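Local coordinates for protein LEOA (Escherichia coli, PDB 4AUR) that is a bacterial dynamin of enterotoxigenic Escherichia coli that probably binds and hydrolyses GTP, at residues D395-L400 with A439-I444; N297-K302 with S401-F406; V388-S393 with T448-K453; Q316-V321 with P530-M535. One frame throughout, in Å; residues are numbered along the deposited sequence.

From the N terminus, helix 275-343 supplies the first segment of two contacts: residues 297-302 meet 401-406 in contact 2, closing a largely helical loop of about 100 residues, and residues 316-321 meet 530-535 in contact 4, which closes the longest loop. Helix 368-408 then contributes three successive segments. Contact 3 (388-393 with 448-453) closes a loop inside that of contact 4 and ties the loop following helix 430-447 to helix 368-408; contact 1 (395-400 with 439-444) is nested inside contact 3. Contact 2 crosses the other three. Together they tie helices 275-343, 368-408, 430-447 and 530-544 into one elongated bundle. Contacts 1 and 2 meet through Arg441 with Ser401 and Lys302 with Gln399.

Contact 1: D395-L400 with A439-I444; sequences DITRQL and AARDTI
Thr397 and Arg441 mark the nearest backbone approach, with their CA atoms 6.0 Å apart, between segments whose axes come within 9.9 Å and run nearly antiparallel at 157°. Helices 368-408 and 430-447 follow one another in the chain, and here they pack as a helical hairpin within the dynamin-like helical domain. Leu400 reaches across to the other backbone: its CD1 lies 3.6 Å from Arg441 CA and also meets Arg441 CB, with the small Ala440 alongside. One turn away, Ile396 and Ile444 cross at about a right angle, CG2 of Ile396 against CD1 of Ile444. Thr397 slides past Ile444 in the opposite direction, its OG1 3.6 Å from Ile444 CG2. No hydrogen bond joins the two segments, so the grip is by van der Waals contact. Leu542 and Val538 of helix 530-544 close over Leu400, Ala440 and Ile444, and Phe310 of helix 275-343 packs on Ile396. The Arg441 chain leaves with CG anti to the backbone N (chi1 -165°) and its aliphatic part passes Thr397, CG lying 4.1 Å from Thr397 OG1, while its NH1 hydrogen-bonds Ser401 OG, one turn further along helix 368-408.

Contact 2: N297-K302 with S401-F406; sequences NTFVEK and SSSESF
Phe406 and Thr298 cross at about a right angle, with CZ of the ring 3.6 Å from Thr298 CB and CE1 near Thr298 CG2. The same ring touches Phe299, whose CB lies 3.9 Å from Phe406 CE2. Phe299 in turn presents its ring edge to Ser403, CE1 to CB 4.1 Å, near the plane of the ring. At the other end of the contact Lys302 reaches over to two serines; its NZ is 2.9 Å from Ser402 OG and 3.2 Å from Ser403 OG. The Lys302 chain is extended as far as CE, and a bend at chi4 (48°) sets NZ beside the hydroxyls. These groups sit in the dynamin-like helical domain, where the axes of segments 297-302 and 401-406, parts of antiparallel helices 275-343 and 368-408, pass 10.7 Å apart at 171°. In the next shell Asp306 forms a salt bridge with Lys302 NZ, and Lys302 NZ also donates to Gln399 O. Gln399 O is bonded to Ser402 OG and weakly to Ser403 OG, so one carbonyl gathers the polar end of the contact. Thr298 OG1 is tied back to Asp294 O, which probably helps to fix the rotation that puts CG2 against Phe406. Ile549 and Ile437, from helices 547-567 and 430-447, pack on Phe299.

Contact 3: V388-S393 with T448-K453; sequences VSQRLS and TGYVYK
Gln390 and Thr448 cross obliquely, the amide end of the glutamine lying against the threonine methyl group. CG2 of Thr448 meets three amide atoms, NE2 together with Gln390 CD at 3.3 Å and Gln390 OE1 at 3.4 Å. A bend in the glutamine chain at chi2 (87°) carries CD to this place. The amide also approaches Tyr450: Gln390 OE1 is 4.1 Å from Tyr450 CE1, and the amide and ring planes are turned 30° apart. The second link is polar. Ser393 OG, anti to its own backbone N (chi1 161°), donates a hydrogen bond to Thr448 OG1 at 2.8 Å. Thr448 is the first residue past helix 430-447 to leave helical backbone angles, so this bond joins the C-terminal end of that helix to the side of helix 368-408 within the dynamin-like helical domain. The Thr448 hydroxyl is also hydrogen-bonded to Ile444 O in the last turn of helix 430-447, and is therefore gripped from two helices. Beyond it the chain runs extended back along helix 368-408, where Tyr450 packs on Thr386 and Ala387, and Val451 on Phe382. Met535 of helix 530-544 packs on Ser393 and Leu392.

Contact 4: Q316-V321 with P530-M535; sequences QSRIEV and PQIQQM
Ile532 faces Arg318 with its CG2 methyl anti to the backbone N and CG1 anti to the carbonyl carbon (chi1 -68°), which spreads the two branches toward different partners. In Arg318 CG is likewise anti to the carbonyl carbon; the chain leaves CA alongside the interface, and bends at chi2 and chi3, which set CD and NE, lie on the way to a guanidinium that ends nearer the other helix. The two side chains slide past each other in opposite directions. Ile532 CG2 lies over one face of the Arg318 guanidinium, 3.9 Å from NH1, and 4.1 Å from Arg318 CG, while the backbone of Gln533 comes near the same group, NH1 to CA 4.3 Å. The other branch, Ile532 CD1, points between Val321 and Ser317: it is 4.3 Å from Val321 CG2 and 4.5 Å from Ser317 CB. Ile532 thus touches three residues of the facing helix and is the main apolar element of the contact. No hydrogen bond crosses between the two segments. The charge of Arg318 is met by a salt bridge from NH2 to Glu536, one turn further along helix 530-544, which probably helps to hold the guanidinium over the methyl. Ser317 OG is bonded to Asp313 O of its own helix. Phe525 of helix 521-528 packs on Arg318, Val321 and Ile532, and Leu392 of helix 368-408 on Ser317. The axes of segments 316-321 and 530-535 lie 11.0 Å apart with 164° between their directions, an antiparallel pairing consistent with the long helical stalks of dynamin-family proteins.

Contact 1: D395-L400 with A439-I444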
loop_
_atom_site.group_PDB
_atom_site.type_symbol
_atom_site.label_atom_id
_atom_site.label_comp_id
_atom_site.label_asym_id
_atom_site.label_seq_id
_atom_site.Cartn_x
_atom_site.Cartn_y
_atom_site.Cartn_z
ATOM N N ASP A 395 9.664 26.051 -0.031
ATOM C CA ASP A 395 9.098 24.911 -0.732
ATOM C C ASP A 395 9.793 23.644 -0.315
ATOM O O ASP A 395 9.167 22.645 -0.039
ATOM C CB ASP A 395 9.187 25.031 -2.234
ATOM C CG ASP A 395 8.336 24.000 -2.917
ATOM O OD1 ASP A 395 7.196 23.812 -2.449
ATOM O OD2 ASP A 395 8.794 23.366 -3.890
ATOM N N ILE A 396 11.104 23.687 -0.272
ATOM C CA ILE A 396 11.843 22.566 0.240
ATOM C C ILE A 396 11.297 22.219 1.613
ATOM O O ILE A 396 10.982 21.080 1.892
ATOM C CB ILE A 396 13.334 22.880 0.326
ATOM C CG1 ILE A 396 13.905 22.961 -1.079
ATOM C CG2 ILE A 396 14.035 21.792 1.119
ATOM C CD1 ILE A 396 15.295 23.526 -1.146
ATOM N N THR A 397 11.159 23.232 2.448
ATOM C CA THR A 397 10.742 23.068 3.824
ATOM C C THR A 397 9.304 22.591 3.888
ATOM O O THR A 397 8.955 21.811 4.744
ATOM C CB THR A 397 10.997 24.387 4.595
ATOM O OG1 THR A 397 12.379 24.428 4.953
ATOM C CG2 THR A 397 10.146 24.534 5.834
ATOM N N ARG A 398 8.461 23.014 2.974
ATOM C CA ARG A 398 7.094 22.521 3.008
ATOM C C ARG A 398 7.000 21.012 2.684
ATOM O O ARG A 398 6.250 20.274 3.327
ATOM C CB ARG A 398 6.187 23.343 2.077
ATOM C CG ARG A 398 4.829 22.698 1.862
ATOM C CD ARG A 398 3.730 23.642 1.403
ATOM N NE ARG A 398 2.426 23.024 1.669
ATOM C CZ ARG A 398 1.248 23.609 1.484
ATOM N NH1 ARG A 398 1.177 24.850 1.009
ATOM N NH2 ARG A 398 0.134 22.943 1.774
ATOM N N GLN A 399 7.743 20.574 1.676
ATOM C CA GLN A 399 7.699 19.199 1.199
ATOM C C GLN A 399 8.353 18.197 2.163
ATOM O O GLN A 399 7.855 17.094 2.365
ATOM C CB GLN A 399 8.407 19.118 -0.147
ATOM C CG GLN A 399 7.714 19.866 -1.251
ATOM C CD GLN A 399 6.219 19.676 -1.234
ATOM O OE1 GLN A 399 5.715 18.562 -1.199
ATOM N NE2 GLN A 399 5.498 20.780 -1.277
ATOM N N LEU A 400 9.483 18.587 2.737
ATOM C CA LEU A 400 10.125 17.801 3.789
ATOM C C LEU A 400 9.164 17.562 4.935
ATOM O O LEU A 400 9.141 16.489 5.537
ATOM C CB LEU A 400 11.323 18.552 4.338
ATOM C CG LEU A 400 12.488 18.659 3.398
ATOM C CD1 LEU A 400 13.649 19.313 4.118
ATOM C CD2 LEU A 400 12.867 17.288 2.879
ATOM N N ALA A 439 16.648 16.492 10.050
ATOM C CA ALA A 439 17.945 17.119 10.134
ATOM C C ALA A 439 18.237 17.877 8.842
ATOM O O ALA A 439 19.000 18.827 8.840
ATOM C CB ALA A 439 19.014 16.083 10.393
ATOM N N ALA A 440 17.643 17.469 7.734
ATOM C CA ALA A 440 17.827 18.220 6.503
ATOM C C ALA A 440 16.977 19.485 6.528
ATOM O O ALA A 440 17.400 20.520 6.042
ATOM C CB ALA A 440 17.473 17.380 5.297
ATOM N N ARG A 441 15.773 19.388 7.080
ATOM C CA ARG A 441 14.926 20.537 7.254
ATOM C C ARG A 441 15.511 21.496 8.290
ATOM O O ARG A 441 15.292 22.682 8.215
ATOM C CB ARG A 441 13.525 20.110 7.682
ATOM C CG ARG A 441 12.498 21.210 7.535
ATOM C CD ARG A 441 11.172 20.858 8.167
ATOM N NE ARG A 441 11.289 20.799 9.622
ATOM C CZ ARG A 441 10.286 20.515 10.450
ATOM N NH1 ARG A 441 9.081 20.283 9.967
ATOM N NH2 ARG A 441 10.495 20.461 11.766
ATOM N N ASP A 442 16.235 20.977 9.268
ATOM C CA ASP A 442 16.854 21.830 10.267
ATOM C C ASP A 442 18.025 22.600 9.694
ATOM O O ASP A 442 18.126 23.800 9.923
ATOM C CB ASP A 442 17.317 21.029 11.487
ATOM C CG ASP A 442 16.230 20.882 12.524
ATOM O OD1 ASP A 442 15.088 21.346 12.257
ATOM O OD2 ASP A 442 16.519 20.300 13.600
ATOM N N THR A 443 18.900 21.913 8.961
ATOM C CA THR A 443 20.010 22.560 8.318
ATOM C C THR A 443 19.522 23.657 7.389
ATOM O O THR A 443 20.186 24.658 7.239
ATOM C CB THR A 443 20.857 21.554 7.542
ATOM O OG1 THR A 443 21.200 20.495 8.425
ATOM C CG2 THR A 443 22.138 22.182 7.020
ATOM N N ILE A 444 18.345 23.495 6.808
ATOM C CA ILE A 444 17.794 24.505 5.900
ATOM C C ILE A 444 17.154 25.691 6.606
ATOM O O ILE A 444 17.193 26.813 6.097
ATOM C CB ILE A 444 16.800 23.861 4.923
ATOM C CG1 ILE A 444 17.616 23.034 3.925
ATOM C CG2 ILE A 444 15.912 24.902 4.240
ATOM C CD1 ILE A 444 16.819 22.365 2.848
#

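Contact 2: N297-K302 with S401-F406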
loop_
_atom_site.group_PDB
_atom_site.type_symbol
_atom_site.label_atom_id
_atom_site.label_comp_id
_atom_site.label_asym_id
_atom_site.label_seq_id
_atom_site.Cartn_x
_atom_site.Cartn_y
_atom_site.Cartn_z
ATOM N N ASN A 297 6.030 2.509 -0.693
ATOM C CA ASN A 297 6.157 3.003 -2.057
ATOM C C ASN A 297 5.753 4.464 -2.130
ATOM O O ASN A 297 6.397 5.239 -2.799
ATOM C CB ASN A 297 5.291 2.188 -3.075
ATOM C CG ASN A 297 5.716 0.716 -3.235
ATOM O OD1 ASN A 297 4.903 -0.110 -3.631
ATOM N ND2 ASN A 297 6.966 0.380 -2.938
ATOM N N THR A 298 4.656 4.811 -1.462
ATOM C CA THR A 298 4.163 6.169 -1.430
ATOM C C THR A 298 5.242 7.085 -0.901
ATOM O O THR A 298 5.405 8.196 -1.379
ATOM C CB THR A 298 2.946 6.334 -0.502
ATOM O OG1 THR A 298 1.879 5.491 -0.917
ATOM C CG2 THR A 298 2.439 7.766 -0.528
ATOM N N PHE A 299 5.982 6.626 0.093
ATOM C CA PHE A 299 6.972 7.478 0.711
ATOM C C PHE A 299 8.153 7.622 -0.197
ATOM O O PHE A 299 8.660 8.692 -0.352
ATOM C CB PHE A 299 7.472 6.964 2.067
ATOM C CG PHE A 299 8.747 7.628 2.478
ATOM C CD1 PHE A 299 8.754 8.982 2.779
ATOM C CD2 PHE A 299 9.936 6.964 2.441
ATOM C CE1 PHE A 299 9.923 9.642 3.094
ATOM C CE2 PHE A 299 11.109 7.617 2.734
ATOM C CZ PHE A 299 11.105 8.956 3.068
ATOM N N VAL A 300 8.605 6.524 -0.769
ATOM C CA VAL A 300 9.813 6.529 -1.568
ATOM C C VAL A 300 9.563 7.218 -2.877
ATOM O O VAL A 300 10.456 7.853 -3.393
ATOM C CB VAL A 300 10.302 5.117 -1.872
ATOM C CG1 VAL A 300 11.529 5.148 -2.779
ATOM C CG2 VAL A 300 10.589 4.367 -0.584
ATOM N N GLU A 301 8.365 7.088 -3.425
ATOM C CA GLU A 301 8.042 7.783 -4.659
ATOM C C GLU A 301 8.048 9.295 -4.389
ATOM O O GLU A 301 8.837 10.021 -4.967
ATOM C CB GLU A 301 6.713 7.278 -5.229
ATOM C CG GLU A 301 5.865 8.287 -6.000
ATOM C CD GLU A 301 4.390 8.225 -5.573
ATOM O OE1 GLU A 301 4.038 8.774 -4.477
ATOM O OE2 GLU A 301 3.598 7.602 -6.324
ATOM N N LYS A 302 7.195 9.749 -3.480
ATOM C CA LYS A 302 7.173 11.147 -3.073
ATOM C C LYS A 302 8.548 11.726 -2.783
ATOM O O LYS A 302 8.827 12.831 -3.161
ATOM C CB LYS A 302 6.316 11.300 -1.826
ATOM C CG LYS A 302 6.564 12.583 -1.053
ATOM C CD LYS A 302 5.377 12.999 -0.195
ATOM C CE LYS A 302 5.744 14.139 0.772
ATOM N NZ LYS A 302 6.483 15.311 0.189
ATOM N N SER A 401 8.382 18.580 5.251
ATOM C CA SER A 401 7.471 18.481 6.351
ATOM C C SER A 401 6.305 17.586 6.029
ATOM O O SER A 401 5.714 17.030 6.933
ATOM C CB SER A 401 7.001 19.867 6.773
ATOM O OG SER A 401 8.099 20.554 7.348
ATOM N N SER A 402 5.951 17.449 4.759
ATOM C CA SER A 402 4.823 16.581 4.420
ATOM C C SER A 402 5.266 15.119 4.322
ATOM O O SER A 402 4.443 14.229 4.398
ATOM C CB SER A 402 4.144 17.024 3.129
ATOM O OG SER A 402 5.072 16.974 2.079
ATOM N N SER A 403 6.552 14.880 4.115
ATOM C CA SER A 403 7.092 13.547 4.229
ATOM C C SER A 403 7.127 13.159 5.708
ATOM O O SER A 403 6.670 12.087 6.074
ATOM C CB SER A 403 8.487 13.467 3.624
ATOM O OG SER A 403 8.458 13.788 2.251
ATOM N N GLU A 404 7.644 14.038 6.558
ATOM C CA GLU A 404 7.663 13.780 7.992
ATOM C C GLU A 404 6.279 13.361 8.454
ATOM O O GLU A 404 6.107 12.403 9.207
ATOM C CB GLU A 404 8.072 15.041 8.754
ATOM C CG GLU A 404 7.901 14.913 10.273
ATOM C CD GLU A 404 7.741 16.238 11.030
ATOM O OE1 GLU A 404 7.454 17.309 10.409
ATOM O OE2 GLU A 404 7.899 16.189 12.280
ATOM N N SER A 405 5.293 14.115 7.985
ATOM C CA SER A 405 3.907 13.987 8.399
ATOM C C SER A 405 3.262 12.727 7.834
ATOM O O SER A 405 2.359 12.188 8.435
ATOM C CB SER A 405 3.162 15.253 7.950
ATOM O OG SER A 405 1.768 15.166 8.106
ATOM N N PHE A 406 3.717 12.264 6.674
ATOM C CA PHE A 406 3.244 11.012 6.123
ATOM C C PHE A 406 3.773 9.882 6.996
ATOM O O PHE A 406 2.991 9.097 7.550
ATOM C CB PHE A 406 3.693 10.828 4.685
ATOM C CG PHE A 406 3.306 9.495 4.104
ATOM C CD1 PHE A 406 2.020 9.266 3.662
ATOM C CD2 PHE A 406 4.223 8.467 4.011
ATOM C CE1 PHE A 406 1.653 8.029 3.141
ATOM C CE2 PHE A 406 3.862 7.251 3.471
ATOM C CZ PHE A 406 2.582 7.027 3.052
#

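Contact 3: V388-S393 with T448-K453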
loop_
_atom_site.group_PDB
_atom_site.type_symbol
_atom_site.label_atom_id
_atom_site.label_comp_id
_atom_site.label_asym_id
_atom_site.label_seq_id
_atom_site.Cartn_x
_atom_site.Cartn_y
_atom_site.Cartn_z
ATOM N N VAL A 388 13.840 35.535 -3.139
ATOM C CA VAL A 388 13.808 34.371 -4.025
ATOM C C VAL A 388 14.294 33.146 -3.267
ATOM O O VAL A 388 13.678 32.082 -3.297
ATOM C CB VAL A 388 14.689 34.587 -5.282
ATOM C CG1 VAL A 388 15.049 33.270 -5.983
ATOM C CG2 VAL A 388 13.982 35.527 -6.255
ATOM N N SER A 389 15.404 33.314 -2.574
ATOM C CA SER A 389 15.983 32.242 -1.810
ATOM C C SER A 389 15.083 31.864 -0.636
ATOM O O SER A 389 15.131 30.729 -0.135
ATOM C CB SER A 389 17.360 32.655 -1.302
ATOM O OG SER A 389 17.212 33.267 -0.053
ATOM N N GLN A 390 14.257 32.803 -0.198
ATOM C CA GLN A 390 13.323 32.501 0.840
ATOM C C GLN A 390 12.151 31.677 0.347
ATOM O O GLN A 390 11.665 30.830 1.071
ATOM C CB GLN A 390 12.801 33.763 1.507
ATOM C CG GLN A 390 12.319 33.502 2.937
ATOM C CD GLN A 390 13.431 33.600 3.976
ATOM O OE1 GLN A 390 14.531 34.108 3.718
ATOM N NE2 GLN A 390 13.136 33.126 5.169
ATOM N N ARG A 391 11.679 31.935 -0.862
ATOM C CA ARG A 391 10.611 31.127 -1.437
ATOM C C ARG A 391 11.085 29.722 -1.759
ATOM O O ARG A 391 10.301 28.782 -1.739
ATOM C CB ARG A 391 10.040 31.770 -2.693
ATOM C CG ARG A 391 8.974 32.801 -2.378
ATOM C CD ARG A 391 8.364 33.418 -3.629
ATOM N NE ARG A 391 9.037 34.667 -3.984
ATOM C CZ ARG A 391 9.851 34.834 -5.019
ATOM N NH1 ARG A 391 10.125 33.832 -5.867
ATOM N NH2 ARG A 391 10.397 36.029 -5.199
ATOM N N LEU A 392 12.365 29.578 -2.056
ATOM C CA LEU A 392 12.920 28.280 -2.323
ATOM C C LEU A 392 13.007 27.478 -1.028
ATOM O O LEU A 392 12.634 26.320 -1.007
ATOM C CB LEU A 392 14.290 28.409 -3.006
ATOM C CG LEU A 392 15.289 27.256 -2.907
ATOM C CD1 LEU A 392 14.731 25.991 -3.535
ATOM C CD2 LEU A 392 16.578 27.676 -3.589
ATOM N N SER A 393 13.512 28.086 0.036
ATOM C CA SER A 393 13.586 27.440 1.333
ATOM C C SER A 393 12.201 27.016 1.770
ATOM O O SER A 393 12.038 25.944 2.310
ATOM C CB SER A 393 14.173 28.399 2.366
ATOM O OG SER A 393 13.884 28.010 3.696
ATOM N N THR A 448 18.666 29.665 5.909
ATOM C CA THR A 448 17.702 30.677 5.463
ATOM C C THR A 448 17.780 31.935 6.312
ATOM O O THR A 448 17.578 31.869 7.538
ATOM C CB THR A 448 16.261 30.114 5.564
ATOM O OG1 THR A 448 16.205 28.826 4.938
ATOM C CG2 THR A 448 15.262 31.031 4.903
ATOM N N GLY A 449 18.063 33.080 5.683
ATOM C CA GLY A 449 18.211 34.299 6.460
ATOM C C GLY A 449 18.431 35.580 5.703
ATOM O O GLY A 449 19.339 35.665 4.883
ATOM N N TYR A 450 17.589 36.579 5.971
ATOM C CA TYR A 450 17.954 37.982 5.740
ATOM C C TYR A 450 19.130 38.277 6.641
ATOM O O TYR A 450 19.153 37.832 7.780
ATOM C CB TYR A 450 16.826 38.943 6.089
ATOM C CG TYR A 450 15.763 39.022 5.049
ATOM C CD1 TYR A 450 14.755 38.088 4.991
ATOM C CD2 TYR A 450 15.779 40.029 4.099
ATOM C CE1 TYR A 450 13.791 38.138 4.003
ATOM C CE2 TYR A 450 14.807 40.105 3.115
ATOM C CZ TYR A 450 13.809 39.155 3.072
ATOM O OH TYR A 450 12.828 39.231 2.088
ATOM N N VAL A 451 20.098 39.016 6.117
ATOM C CA VAL A 451 21.340 39.268 6.794
ATOM C C VAL A 451 21.583 40.770 6.781
ATOM O O VAL A 451 21.117 41.473 5.870
ATOM C CB VAL A 451 22.489 38.509 6.091
ATOM C CG1 VAL A 451 23.033 39.288 4.890
ATOM C CG2 VAL A 451 23.610 38.173 7.065
ATOM N N TYR A 452 22.251 41.266 7.815
ATOM C CA TYR A 452 22.735 42.626 7.818
ATOM C C TYR A 452 24.237 42.622 8.065
ATOM O O TYR A 452 24.692 42.182 9.130
ATOM C CB TYR A 452 22.059 43.504 8.874
ATOM C CG TYR A 452 22.522 44.940 8.722
ATOM C CD1 TYR A 452 21.937 45.774 7.774
ATOM C CD2 TYR A 452 23.592 45.427 9.453
ATOM C CE1 TYR A 452 22.371 47.072 7.586
ATOM C CE2 TYR A 452 24.048 46.721 9.273
ATOM C CZ TYR A 452 23.434 47.551 8.332
ATOM O OH TYR A 452 23.886 48.856 8.144
ATOM N N LYS A 453 24.985 43.120 7.075
ATOM C CA LYS A 453 26.444 43.256 7.152
ATOM C C LYS A 453 26.829 44.696 6.803
ATOM O O LYS A 453 26.659 45.134 5.650
ATOM C CB LYS A 453 27.161 42.230 6.237
ATOM C CG LYS A 453 26.451 41.864 4.919
ATOM C CD LYS A 453 26.930 40.511 4.369
ATOM C CE LYS A 453 26.210 40.084 3.087
ATOM N NZ LYS A 453 26.509 40.953 1.910
#

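Contact 4: Q316-V321 with P530-M535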
loop_
_atom_site.group_PDB
_atom_site.type_symbol
_atom_site.label_atom_id
_atom_site.label_comp_id
_atom_site.label_asym_id
_atom_site.label_seq_id
_atom_site.Cartn_x
_atom_site.Cartn_y
_atom_site.Cartn_z
ATOM N N GLN A 316 15.159 27.347 -11.203
ATOM C CA GLN A 316 14.280 28.467 -11.470
ATOM C C GLN A 316 14.705 29.648 -10.636
ATOM O O GLN A 316 14.797 30.758 -11.128
ATOM C CB GLN A 316 12.834 28.109 -11.168
ATOM C CG GLN A 316 12.291 26.988 -12.046
ATOM C CD GLN A 316 12.236 27.363 -13.509
ATOM O OE1 GLN A 316 11.824 28.476 -13.856
ATOM N NE2 GLN A 316 12.649 26.436 -14.381
ATOM N N SER A 317 14.949 29.394 -9.367
ATOM C CA SER A 317 15.599 30.335 -8.501
ATOM C C SER A 317 16.804 30.976 -9.170
ATOM O O SER A 317 16.858 32.203 -9.339
ATOM C CB SER A 317 16.037 29.618 -7.238
ATOM O OG SER A 317 14.900 29.315 -6.461
ATOM N N ARG A 318 17.761 30.163 -9.583
ATOM C CA ARG A 318 18.942 30.735 -10.168
ATOM C C ARG A 318 18.604 31.574 -11.376
ATOM O O ARG A 318 19.154 32.634 -11.546
ATOM C CB ARG A 318 19.951 29.662 -10.532
ATOM C CG ARG A 318 20.473 28.900 -9.326
ATOM C CD ARG A 318 21.889 28.430 -9.524
ATOM N NE ARG A 318 22.040 27.024 -9.158
ATOM C CZ ARG A 318 22.805 26.562 -8.177
ATOM N NH1 ARG A 318 23.500 27.365 -7.391
ATOM N NH2 ARG A 318 22.864 25.272 -7.987
ATOM N N ILE A 319 17.703 31.087 -12.224
ATOM C CA ILE A 319 17.292 31.813 -13.430
ATOM C C ILE A 319 16.682 33.161 -13.069
ATOM O O ILE A 319 16.868 34.138 -13.770
ATOM C CB ILE A 319 16.272 30.994 -14.218
ATOM C CG1 ILE A 319 16.994 29.984 -15.076
ATOM C CG2 ILE A 319 15.374 31.868 -15.097
ATOM C CD1 ILE A 319 16.069 28.936 -15.654
ATOM N N GLU A 320 15.946 33.204 -11.968
ATOM C CA GLU A 320 15.317 34.424 -11.555
ATOM C C GLU A 320 16.330 35.453 -11.042
ATOM O O GLU A 320 16.298 36.610 -11.435
ATOM C CB GLU A 320 14.259 34.150 -10.501
ATOM C CG GLU A 320 13.274 35.288 -10.431
ATOM C CD GLU A 320 12.163 35.052 -9.445
ATOM O OE1 GLU A 320 11.900 33.858 -9.125
ATOM O OE2 GLU A 320 11.563 36.076 -9.016
ATOM N N VAL A 321 17.228 35.034 -10.174
ATOM C CA VAL A 321 18.253 35.910 -9.684
ATOM C C VAL A 321 19.093 36.457 -10.820
ATOM O O VAL A 321 19.407 37.642 -10.830
ATOM C CB VAL A 321 19.126 35.176 -8.676
ATOM C CG1 VAL A 321 20.454 35.907 -8.419
ATOM C CG2 VAL A 321 18.323 34.989 -7.393
ATOM N N PRO A 530 24.028 33.359 -1.413
ATOM C CA PRO A 530 24.810 32.176 -1.106
ATOM C C PRO A 530 24.006 30.974 -0.623
ATOM O O PRO A 530 24.428 29.814 -0.860
ATOM C CB PRO A 530 25.757 32.648 0.001
ATOM C CG PRO A 530 25.163 33.899 0.538
ATOM C CD PRO A 530 24.498 34.523 -0.645
ATOM N N GLN A 531 22.872 31.217 0.042
ATOM C CA GLN A 531 22.088 30.088 0.540
ATOM C C GLN A 531 21.517 29.164 -0.535
ATOM O O GLN A 531 21.164 28.025 -0.244
ATOM C CB GLN A 531 20.985 30.524 1.497
ATOM C CG GLN A 531 20.051 31.575 0.961
ATOM C CD GLN A 531 20.423 32.952 1.444
ATOM O OE1 GLN A 531 20.639 33.159 2.654
ATOM N NE2 GLN A 531 20.514 33.905 0.508
ATOM N N ILE A 532 21.413 29.629 -1.775
ATOM C CA ILE A 532 20.962 28.748 -2.848
ATOM C C ILE A 532 21.982 27.634 -3.027
ATOM O O ILE A 532 21.598 26.481 -3.109
ATOM C CB ILE A 532 20.713 29.469 -4.175
ATOM C CG1 ILE A 532 19.512 30.407 -4.047
ATOM C CG2 ILE A 532 20.406 28.458 -5.270
ATOM C CD1 ILE A 532 19.482 31.522 -5.073
ATOM N N GLN A 533 23.277 27.954 -3.079
ATOM C CA GLN A 533 24.265 26.893 -3.225
ATOM C C GLN A 533 24.249 26.011 -1.962
ATOM O O GLN A 533 24.292 24.769 -2.031
ATOM C CB GLN A 533 25.648 27.462 -3.495
ATOM C CG GLN A 533 26.776 26.431 -3.450
ATOM C CD GLN A 533 28.073 26.964 -4.044
ATOM O OE1 GLN A 533 29.081 27.109 -3.348
ATOM N NE2 GLN A 533 28.050 27.269 -5.333
ATOM N N GLN A 534 24.150 26.661 -0.813
ATOM C CA GLN A 534 24.152 25.946 0.440
ATOM C C GLN A 534 22.994 24.952 0.523
ATOM O O GLN A 534 23.208 23.808 0.867
ATOM C CB GLN A 534 24.179 26.932 1.612
ATOM C CG GLN A 534 25.542 27.586 1.772
ATOM C CD GLN A 534 25.537 28.849 2.622
ATOM O OE1 GLN A 534 24.509 29.246 3.204
ATOM N NE2 GLN A 534 26.715 29.504 2.700
HETATM N N MSE A 535 21.789 25.372 0.165
HETATM C CA MSE A 535 20.647 24.470 0.110
HETATM C C MSE A 535 20.818 23.387 -0.921
HETATM O O MSE A 535 20.286 22.317 -0.773
HETATM C CB MSE A 535 19.381 25.214 -0.271
HETATM C CG MSE A 535 18.936 26.157 0.834
HETATM SE SE MSE A 535 17.261 27.140 0.441
HETATM C CE MSE A 535 18.000 28.966 0.449
#